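Local coordinates for protein adenosylmethionine-8-amino-7-oxononanoate aminotransferase (Methanocaldococcus jannaschii, PDB 6ZHK) that probably catalyses amino-group transfer from S-adenosyl-L-methionine to 8-amino-7-oxononanoate in biotin synthesis, with pyridoxal 5'-phosphate as cofactor, at residues T159-G167 with F175-H184; I128-L139 with E329-H337. All coordinates share one frame; numbering follows the deposited sequence.

Contact 1: T159-G167 with F175-H184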
loop_
_atom_site.group_PDB
_atom_site.type_symbol
_atom_site.label_atom_id
_atom_site.label_comp_id
_atom_site.label_asym_id
_atom_site.label_seq_id
_atom_site.Cartn_x
_atom_site.Cartn_y
_atom_site.Cartn_z
ATOM N N THR A 159 -5.798 6.293 3.024
ATOM C CA THR A 159 -4.644 7.089 3.400
ATOM C C THR A 159 -4.983 8.588 3.271
ATOM O O THR A 159 -6.030 8.958 2.750
ATOM C CB THR A 159 -3.419 6.635 2.602
ATOM O OG1 THR A 159 -3.849 6.621 1.235
ATOM C CG2 THR A 159 -3.013 5.231 2.976
ATOM N N VAL A 160 -4.098 9.456 3.759
ATOM C CA VAL A 160 -4.497 10.874 3.939
ATOM C C VAL A 160 -4.818 11.545 2.597
ATOM O O VAL A 160 -5.776 12.286 2.465
ATOM C CB VAL A 160 -3.413 11.622 4.727
ATOM C CG1 VAL A 160 -3.593 13.132 4.696
ATOM C CG2 VAL A 160 -3.441 11.112 6.179
ATOM N N GLY A 161 -3.978 11.322 1.590
ATOM C CA GLY A 161 -4.260 11.850 0.265
ATOM C C GLY A 161 -5.559 11.324 -0.331
ATOM O O GLY A 161 -6.381 12.134 -0.848
ATOM N N ALA A 162 -5.739 9.979 -0.232
ATOM C CA ALA A 162 -6.990 9.393 -0.732
ATOM C C ALA A 162 -8.198 9.949 0.023
ATOM O O ALA A 162 -9.222 10.205 -0.581
ATOM C CB ALA A 162 -6.948 7.859 -0.598
ATOM N N MET A 163 -8.083 10.082 1.353
ATOM C CA MET A 163 -9.229 10.587 2.131
ATOM C C MET A 163 -9.539 12.041 1.707
ATOM O O MET A 163 -10.698 12.426 1.745
ATOM C CB MET A 163 -8.936 10.621 3.655
ATOM C CG MET A 163 -8.890 9.248 4.280
ATOM S SD MET A 163 -8.892 9.405 6.094
ATOM C CE MET A 163 -7.195 9.916 6.400
ATOM N N SER A 164 -8.514 12.864 1.449
ATOM C CA SER A 164 -8.692 14.306 1.154
ATOM C C SER A 164 -9.570 14.452 -0.085
ATOM O O SER A 164 -10.497 15.259 -0.081
ATOM C CB SER A 164 -7.376 15.061 0.898
ATOM O OG SER A 164 -6.598 14.987 2.084
ATOM N N VAL A 165 -9.304 13.614 -1.080
ATOM C CA VAL A 165 -9.997 13.827 -2.352
ATOM C C VAL A 165 -11.318 13.093 -2.369
ATOM O O VAL A 165 -12.189 13.374 -3.234
ATOM C CB VAL A 165 -9.157 13.491 -3.587
ATOM C CG1 VAL A 165 -7.947 14.403 -3.756
ATOM C CG2 VAL A 165 -8.790 12.008 -3.671
ATOM N N GLY A 166 -11.456 12.143 -1.426
ATOM C CA GLY A 166 -12.715 11.415 -1.293
ATOM C C GLY A 166 -13.743 12.340 -0.658
ATOM O O GLY A 166 -13.390 13.430 -0.164
ATOM N N GLY A 167 -14.980 11.873 -0.628
ATOM C CA GLY A 167 -16.036 12.632 -0.002
ATOM C C GLY A 167 -16.765 11.793 1.047
ATOM O O GLY A 167 -17.975 11.976 1.223
ATOM N N PHE A 175 -10.989 13.092 10.428
ATOM C CA PHE A 175 -9.598 13.410 10.072
ATOM C C PHE A 175 -9.443 14.773 9.390
ATOM O O PHE A 175 -8.331 15.117 8.957
ATOM C CB PHE A 175 -9.022 12.256 9.239
ATOM C CG PHE A 175 -8.958 10.982 10.025
ATOM C CD1 PHE A 175 -8.025 10.837 11.058
ATOM C CD2 PHE A 175 -9.885 9.967 9.830
ATOM C CE1 PHE A 175 -8.013 9.694 11.849
ATOM C CE2 PHE A 175 -9.842 8.819 10.604
ATOM C CZ PHE A 175 -8.912 8.692 11.608
ATOM N N LYS A 176 -10.527 15.573 9.283
ATOM C CA LYS A 176 -10.521 16.833 8.531
ATOM C C LYS A 176 -9.298 17.740 8.774
ATOM O O LYS A 176 -8.728 18.263 7.821
ATOM C CB LYS A 176 -11.840 17.612 8.711
ATOM N N PRO A 177 -8.807 17.972 10.027
ATOM C CA PRO A 177 -7.586 18.774 10.237
ATOM C C PRO A 177 -6.335 18.288 9.497
ATOM O O PRO A 177 -5.424 19.070 9.232
ATOM C CB PRO A 177 -7.329 18.646 11.740
ATOM C CG PRO A 177 -8.748 18.460 12.261
ATOM C CD PRO A 177 -9.378 17.488 11.284
ATOM N N LEU A 178 -6.310 17.016 9.097
ATOM C CA LEU A 178 -5.129 16.465 8.441
ATOM C C LEU A 178 -5.294 16.440 6.918
ATOM O O LEU A 178 -4.343 16.125 6.199
ATOM C CB LEU A 178 -4.878 15.031 8.875
ATOM C CG LEU A 178 -4.807 14.759 10.372
ATOM C CD1 LEU A 178 -4.523 13.258 10.577
ATOM C CD2 LEU A 178 -3.763 15.682 11.006
ATOM N N LEU A 179 -6.480 16.787 6.436
ATOM C CA LEU A 179 -6.725 16.618 5.001
ATOM C C LEU A 179 -6.477 17.929 4.248
ATOM O O LEU A 179 -6.717 19.014 4.781
ATOM C CB LEU A 179 -8.178 16.216 4.815
ATOM C CG LEU A 179 -8.665 15.004 5.622
ATOM C CD1 LEU A 179 -10.134 14.700 5.217
ATOM C CD2 LEU A 179 -7.749 13.808 5.327
ATOM N N PHE A 180 -6.003 17.816 3.006
ATOM C CA PHE A 180 -5.824 19.023 2.211
ATOM C C PHE A 180 -7.170 19.303 1.554
ATOM O O PHE A 180 -7.940 18.373 1.334
ATOM C CB PHE A 180 -4.659 18.931 1.207
ATOM C CG PHE A 180 -4.741 17.782 0.234
ATOM C CD1 PHE A 180 -5.556 17.856 -0.891
ATOM C CD2 PHE A 180 -4.027 16.621 0.461
ATOM C CE1 PHE A 180 -5.617 16.817 -1.800
ATOM C CE2 PHE A 180 -4.107 15.559 -0.427
ATOM C CZ PHE A 180 -4.879 15.672 -1.586
ATOM N N LYS A 181 -7.467 20.588 1.269
ATOM C CA LYS A 181 -8.834 20.973 0.996
ATOM C C LYS A 181 -9.081 21.170 -0.502
ATOM O O LYS A 181 -8.201 21.517 -1.286
ATOM C CB LYS A 181 -9.199 22.210 1.837
ATOM C CG LYS A 181 -9.003 22.056 3.340
ATOM C CD LYS A 181 -9.848 20.892 3.872
ATOM C CE LYS A 181 -9.834 20.715 5.396
ATOM N NZ LYS A 181 -8.449 20.521 5.896
ATOM N N GLY A 182 -10.348 21.083 -0.893
ATOM C CA GLY A 182 -10.706 21.272 -2.294
ATOM C C GLY A 182 -12.200 21.566 -2.388
ATOM O O GLY A 182 -12.768 22.112 -1.457
ATOM N N TYR A 183 -12.834 21.152 -3.489
ATOM C CA TYR A 183 -14.243 21.409 -3.748
ATOM C C TYR A 183 -14.964 20.094 -4.025
ATOM O O TYR A 183 -14.455 19.243 -4.774
ATOM C CB TYR A 183 -14.363 22.262 -5.005
ATOM C CG TYR A 183 -13.596 23.560 -4.836
ATOM C CD1 TYR A 183 -14.138 24.581 -4.057
ATOM C CD2 TYR A 183 -12.335 23.746 -5.383
ATOM C CE1 TYR A 183 -13.442 25.757 -3.831
ATOM C CE2 TYR A 183 -11.621 24.935 -5.184
ATOM C CZ TYR A 183 -12.198 25.945 -4.415
ATOM O OH TYR A 183 -11.584 27.121 -4.124
ATOM N N HIS A 184 -16.158 19.922 -3.456
ATOM C CA HIS A 184 -16.852 18.678 -3.765
ATOM C C HIS A 184 -18.207 19.041 -4.347
ATOM O O HIS A 184 -18.964 19.735 -3.677
ATOM C CB HIS A 184 -17.115 17.898 -2.489
ATOM C CG HIS A 184 -15.913 17.226 -1.967
ATOM N ND1 HIS A 184 -15.074 17.846 -1.059
ATOM C CD2 HIS A 184 -15.379 16.020 -2.238
ATOM C CE1 HIS A 184 -14.087 17.003 -0.760
ATOM N NE2 HIS A 184 -14.256 15.903 -1.460
HETATM O O HOH W 1 -10.536 17.483 1.751
#

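Contact 2: I128-L139 with E329-H337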
loop_
_atom_site.group_PDB
_atom_site.type_symbol
_atom_site.label_atom_id
_atom_site.label_comp_id
_atom_site.label_asym_id
_atom_site.label_seq_id
_atom_site.Cartn_x
_atom_site.Cartn_y
_atom_site.Cartn_z
ATOM N N ILE A 128 -0.640 8.416 -5.848
ATOM C CA ILE A 128 0.382 8.640 -6.843
ATOM C C ILE A 128 -0.191 9.510 -7.957
ATOM O O ILE A 128 0.506 10.428 -8.444
ATOM C CB ILE A 128 0.896 7.283 -7.389
ATOM C CG1 ILE A 128 1.738 6.587 -6.307
ATOM C CG2 ILE A 128 1.684 7.476 -8.697
ATOM C CD1 ILE A 128 1.939 5.058 -6.629
ATOM N N ALA A 129 -1.438 9.226 -8.338
ATOM C CA ALA A 129 -2.123 10.054 -9.324
ATOM C C ALA A 129 -2.172 11.505 -8.813
ATOM O O ALA A 129 -1.945 12.448 -9.564
ATOM C CB ALA A 129 -3.523 9.523 -9.608
ATOM N N ILE A 130 -2.556 11.691 -7.556
ATOM C CA ILE A 130 -2.638 13.032 -6.973
ATOM C C ILE A 130 -1.277 13.723 -7.136
ATOM O O ILE A 130 -1.228 14.895 -7.514
ATOM C CB ILE A 130 -3.102 12.950 -5.478
ATOM C CG1 ILE A 130 -4.604 12.692 -5.383
ATOM C CG2 ILE A 130 -2.680 14.163 -4.634
ATOM C CD1 ILE A 130 -5.017 12.293 -3.926
ATOM N N LYS A 131 -0.192 13.030 -6.758
ATOM C CA LYS A 131 1.123 13.638 -6.701
ATOM C C LYS A 131 1.625 13.944 -8.098
ATOM O O LYS A 131 2.213 14.994 -8.319
ATOM C CB LYS A 131 2.124 12.824 -5.890
ATOM C CG LYS A 131 1.735 12.656 -4.412
ATOM C CD LYS A 131 2.730 11.780 -3.686
ATOM C CE LYS A 131 4.203 12.119 -3.967
ATOM N NZ LYS A 131 5.101 11.293 -3.108
ATOM N N MET A 132 1.316 13.069 -9.068
ATOM C CA MET A 132 1.724 13.293 -10.442
ATOM C C MET A 132 1.023 14.548 -10.952
ATOM O O MET A 132 1.681 15.361 -11.600
ATOM C CB MET A 132 1.284 12.081 -11.300
ATOM C CG MET A 132 2.175 10.869 -11.087
ATOM S SD MET A 132 1.418 9.544 -12.025
ATOM C CE MET A 132 2.706 8.298 -11.963
ATOM N N ALA A 133 -0.287 14.682 -10.674
ATOM C CA ALA A 133 -1.098 15.774 -11.204
ATOM C C ALA A 133 -0.578 17.082 -10.596
ATOM O O ALA A 133 -0.270 18.008 -11.308
ATOM C CB ALA A 133 -2.579 15.577 -10.920
ATOM N N TYR A 134 -0.305 17.042 -9.279
ATOM C CA TYR A 134 0.142 18.229 -8.563
ATOM C C TYR A 134 1.491 18.663 -9.134
ATOM O O TYR A 134 1.716 19.868 -9.447
ATOM C CB TYR A 134 0.236 17.976 -7.050
ATOM C CG TYR A 134 0.720 19.237 -6.333
ATOM C CD1 TYR A 134 -0.177 20.269 -6.059
ATOM C CD2 TYR A 134 2.068 19.431 -6.015
ATOM C CE1 TYR A 134 0.249 21.454 -5.447
ATOM C CE2 TYR A 134 2.499 20.614 -5.452
ATOM C CZ TYR A 134 1.593 21.610 -5.152
ATOM O OH TYR A 134 2.023 22.793 -4.589
ATOM N N GLN A 135 2.410 17.694 -9.205
ATOM C CA GLN A 135 3.774 18.046 -9.591
ATOM C C GLN A 135 3.873 18.339 -11.079
ATOM O O GLN A 135 4.668 19.197 -11.480
ATOM C CB GLN A 135 4.793 17.032 -9.079
ATOM C CG GLN A 135 6.217 17.456 -9.448
ATOM C CD GLN A 135 7.211 16.616 -8.709
ATOM O OE1 GLN A 135 6.899 15.523 -8.230
ATOM N NE2 GLN A 135 8.462 17.054 -8.768
ATOM N N TYR A 136 2.997 17.724 -11.883
ATOM C CA TYR A 136 2.948 18.090 -13.296
ATOM C C TYR A 136 2.844 19.615 -13.442
ATOM O O TYR A 136 3.583 20.240 -14.222
ATOM C CB TYR A 136 1.745 17.442 -13.962
ATOM C CG TYR A 136 1.398 17.934 -15.350
ATOM C CD1 TYR A 136 2.109 17.513 -16.486
ATOM C CD2 TYR A 136 0.354 18.822 -15.528
ATOM C CE1 TYR A 136 1.727 17.924 -17.781
ATOM C CE2 TYR A 136 -0.017 19.249 -16.810
ATOM C CZ TYR A 136 0.700 18.838 -17.917
ATOM O OH TYR A 136 0.284 19.235 -19.176
ATOM N N TYR A 137 1.877 20.223 -12.749
ATOM C CA TYR A 137 1.630 21.643 -12.963
ATOM C C TYR A 137 2.762 22.477 -12.379
ATOM O O TYR A 137 3.126 23.493 -12.952
ATOM C CB TYR A 137 0.294 22.096 -12.365
ATOM C CG TYR A 137 -0.898 21.587 -13.146
ATOM C CD1 TYR A 137 -1.175 22.085 -14.415
ATOM C CD2 TYR A 137 -1.723 20.577 -12.635
ATOM C CE1 TYR A 137 -2.279 21.646 -15.147
ATOM C CE2 TYR A 137 -2.827 20.147 -13.363
ATOM C CZ TYR A 137 -3.107 20.669 -14.609
ATOM O OH TYR A 137 -4.192 20.193 -15.301
ATOM N N VAL A 138 3.356 22.039 -11.257
ATOM C CA VAL A 138 4.495 22.792 -10.780
ATOM C C VAL A 138 5.591 22.805 -11.849
ATOM O O VAL A 138 6.247 23.841 -12.096
ATOM C CB VAL A 138 5.036 22.131 -9.504
ATOM C CG1 VAL A 138 6.402 22.680 -9.163
ATOM C CG2 VAL A 138 4.051 22.274 -8.351
ATOM N N LEU A 139 5.861 21.650 -12.452
ATOM C CA LEU A 139 6.967 21.529 -13.379
ATOM C C LEU A 139 6.643 22.300 -14.652
ATOM O O LEU A 139 7.534 22.825 -15.277
ATOM C CB LEU A 139 7.205 20.041 -13.727
ATOM C CG LEU A 139 7.909 19.245 -12.616
ATOM C CD1 LEU A 139 7.904 17.764 -12.943
ATOM C CD2 LEU A 139 9.342 19.735 -12.440
ATOM N N GLU A 329 18.649 18.320 -12.044
ATOM C CA GLU A 329 17.499 19.210 -12.041
ATOM C C GLU A 329 16.445 18.741 -11.019
ATOM O O GLU A 329 15.520 19.488 -10.722
ATOM C CB GLU A 329 16.825 19.243 -13.419
ATOM C CG GLU A 329 17.690 19.833 -14.516
ATOM C CD GLU A 329 16.917 19.896 -15.824
ATOM O OE1 GLU A 329 16.049 20.748 -15.983
ATOM O OE2 GLU A 329 17.104 19.016 -16.633
ATOM N N SER A 330 16.526 17.480 -10.553
ATOM C CA SER A 330 15.629 16.986 -9.510
ATOM C C SER A 330 14.151 17.158 -9.897
ATOM O O SER A 330 13.308 17.571 -9.092
ATOM C CB SER A 330 16.073 17.616 -8.182
ATOM O OG SER A 330 15.202 17.300 -7.154
ATOM N N LYS A 331 13.813 16.743 -11.140
ATOM C CA LYS A 331 12.452 16.780 -11.651
ATOM C C LYS A 331 11.744 15.412 -11.579
ATOM O O LYS A 331 10.583 15.335 -11.937
ATOM C CB LYS A 331 12.450 17.157 -13.129
ATOM C CG LYS A 331 12.917 18.585 -13.355
ATOM C CD LYS A 331 13.121 18.887 -14.803
ATOM C CE LYS A 331 11.805 18.940 -15.534
ATOM N NZ LYS A 331 12.007 19.042 -17.001
ATOM N N GLN A 332 12.461 14.366 -11.203
ATOM C CA GLN A 332 11.896 13.010 -11.191
ATOM C C GLN A 332 10.852 12.916 -10.084
ATOM O O GLN A 332 10.874 13.707 -9.133
ATOM C CB GLN A 332 12.972 11.929 -11.034
ATOM C CG GLN A 332 13.746 11.904 -9.679
ATOM C CD GLN A 332 15.044 12.679 -9.809
ATOM O OE1 GLN A 332 15.056 13.844 -10.216
ATOM N NE2 GLN A 332 16.155 12.038 -9.449
ATOM N N LEU A 333 9.937 11.943 -10.249
ATOM C CA LEU A 333 8.893 11.740 -9.246
ATOM C C LEU A 333 9.528 10.903 -8.136
ATOM O O LEU A 333 9.882 9.716 -8.330
ATOM C CB LEU A 333 7.781 10.958 -9.919
ATOM C CG LEU A 333 6.614 10.649 -8.958
ATOM C CD1 LEU A 333 5.976 11.920 -8.482
ATOM C CD2 LEU A 333 5.532 9.822 -9.671
ATOM N N TYR A 334 9.768 11.547 -7.000
ATOM C CA TYR A 334 10.446 10.842 -5.930
ATOM C C TYR A 334 9.399 10.027 -5.144
ATOM O O TYR A 334 9.079 10.320 -3.997
ATOM C CB TYR A 334 11.130 11.858 -5.008
ATOM C CG TYR A 334 12.381 12.515 -5.551
ATOM C CD1 TYR A 334 13.583 11.819 -5.712
ATOM C CD2 TYR A 334 12.377 13.859 -5.874
ATOM C CE1 TYR A 334 14.724 12.421 -6.241
ATOM C CE2 TYR A 334 13.499 14.467 -6.433
ATOM C CZ TYR A 334 14.681 13.762 -6.581
ATOM O OH TYR A 334 15.806 14.406 -7.043
ATOM N N HIS A 335 8.929 8.928 -5.747
ATOM C CA HIS A 335 7.878 8.117 -5.137
ATOM C C HIS A 335 8.212 6.682 -5.532
ATOM O O HIS A 335 8.724 6.416 -6.618
ATOM C CB HIS A 335 6.507 8.466 -5.755
ATOM C CG HIS A 335 5.394 7.884 -4.973
ATOM N ND1 HIS A 335 4.656 8.635 -4.105
ATOM C CD2 HIS A 335 4.928 6.616 -4.874
ATOM C CE1 HIS A 335 3.741 7.869 -3.533
ATOM N NE2 HIS A 335 3.904 6.652 -3.994
ATOM N N GLY A 336 7.915 5.753 -4.645
ATOM C CA GLY A 336 8.003 4.347 -5.018
ATOM C C GLY A 336 8.350 3.530 -3.801
ATOM O O GLY A 336 9.461 3.668 -3.319
ATOM N N HIS A 337 7.431 2.674 -3.341
ATOM C CA HIS A 337 7.855 1.929 -2.170
ATOM C C HIS A 337 8.563 0.649 -2.596
ATOM O O HIS A 337 8.556 0.330 -3.787
ATOM C CB HIS A 337 6.721 1.727 -1.155
ATOM C CG HIS A 337 7.115 1.758 0.298
ATOM N ND1 HIS A 337 8.424 1.839 0.724
ATOM C CD2 HIS A 337 6.363 1.691 1.417
ATOM C CE1 HIS A 337 8.465 1.836 2.037
ATOM N NE2 HIS A 337 7.219 1.731 2.475
HETATM O O HOH W 2 7.703 12.499 -3.723
HETATM O O HOH W 3 8.670 14.194 -6.494
HETATM O O HOH W 4 11.248 16.165 -8.100
#

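Contact 1: T159-G167 with F175-H184
The Phe180 ring carries Ser164 on one face: Ser164 CB sits almost exactly over the ring centre, 3.4 Å from the centroid, a CH-pi contact. Val165 CG1 comes obliquely to the same ring, 3.9 Å from Phe180 CE1. The Phe175 ring meets Met163 SD in an oblique Met-aromatic contact, 4.8 Å from sulfur to centroid. The carbonyl oxygen of Ser164 lies near the plane of the His184 ring, at its edge. The contact lies in the large, seven-stranded sheet domain of this fold-type I, class-III aminotransferase. It packs helix 160-165 against the chain that leads into the edge strand 183-185.

Phe180 holds CG between its backbone N and carbonyl carbon (chi1 57°), which turns the ring to lie against Ser164 CB. Ser164 OG reaches the backbone of Phe180 as well. It accepts a hydrogen bond from Phe180 N at 3.0 Å, bent to 144°. The same hydroxyl donates to Val160 O at 2.8 Å, one turn back. That carbonyl also takes the Ser164 N-H, from the opposite face of its plane. Accepting from Phe180 N and donating to Val160 O probably holds the Ser164 hydroxyl in one rotation.

Leu179 CD2 lies against Met163 CB at 3.8 Å, the two side chains crossing at about a right angle. Ile130 of helix 122-140 also touches Val165 and Phe180. Helix 122-140 of the second subunit covers Met163 and Phe175.

Past the helix end, His184 NE2 donates to Gly166 O at 2.9 Å. The donor stands above the carbonyl plane, 54° out of it, away from the lone-pair directions. The His184 ring also meets Phe148 of strand 147-151. A water hydrogen-bonds to both Ser164 O and Phe180 O, joining the helix to the loop beside the serine.

Contact 2: I128-L139 with E329-H337
Helix 122-140 and the loop 329-337, in the sheet domain of the aminotransferase fold, meet along one side of the helix through Ile128, Lys131, Met132, Gln135 and Leu139. The segment includes Gly336, a predicted substrate-binding residue, directly after His335. His335 is gripped from two directions. Ile128 CG1 lies over one face of its ring, a CH-pi contact, offset toward the rim and 3.2 Å from His335 NE2. Lys131 NZ comes to the ring edge and donates to His335 ND1 at 2.9 Å, only 10° out of the ring plane. Lys131 bends at chi3 (46°), which turns its ammonium group to that nitrogen. The same NZ also bonds a water shared with Tyr334 O, and Asp158 O of the second subunit. Were His335 an alanine, Lys131 NZ would probably lose its in-plane acceptor and Ile128 CG1 the ring face it packs on.

Further along, Leu333 CD2 packs on Met132 CG at 3.8 Å, their side chains crossing at about a right angle. Leu333 CD1 lies 3.7 Å from Gln135 OE1. Leu139 CD2 touches Lys331 CG at 3.9 Å, while Lys331 NZ turns to Leu324 O. Two waters join the Gln135 amide to the loop. One bonds Gln135 OE1 and Tyr334 N. The other accepts from Gln135 NE2 at 3.0 Å and bonds Ser330 O and Gln332 O.

How the contacts relate
Both contacts are largely buried, and their centres lie about 19 Å apart. Contact 1 is nested in the chain between the two segments of contact 2. Helix 122-140 belongs to contact 2 but also touches contact 1: Ile130 CD1 packs 3.4 Å from Gly161 O and 3.6 Å from Val165 CG1. Contact 1 is short-range in sequence, at the sheet edge, with serine and histidine bonds made directly to backbone atoms. Contact 2 is long-range and more hydrated, with one direct lysine–histidine bond and three bridging waters. Both reach the second subunit, where Lys131 and Gln135 of one chain meet Met163 and Phe175 of the other.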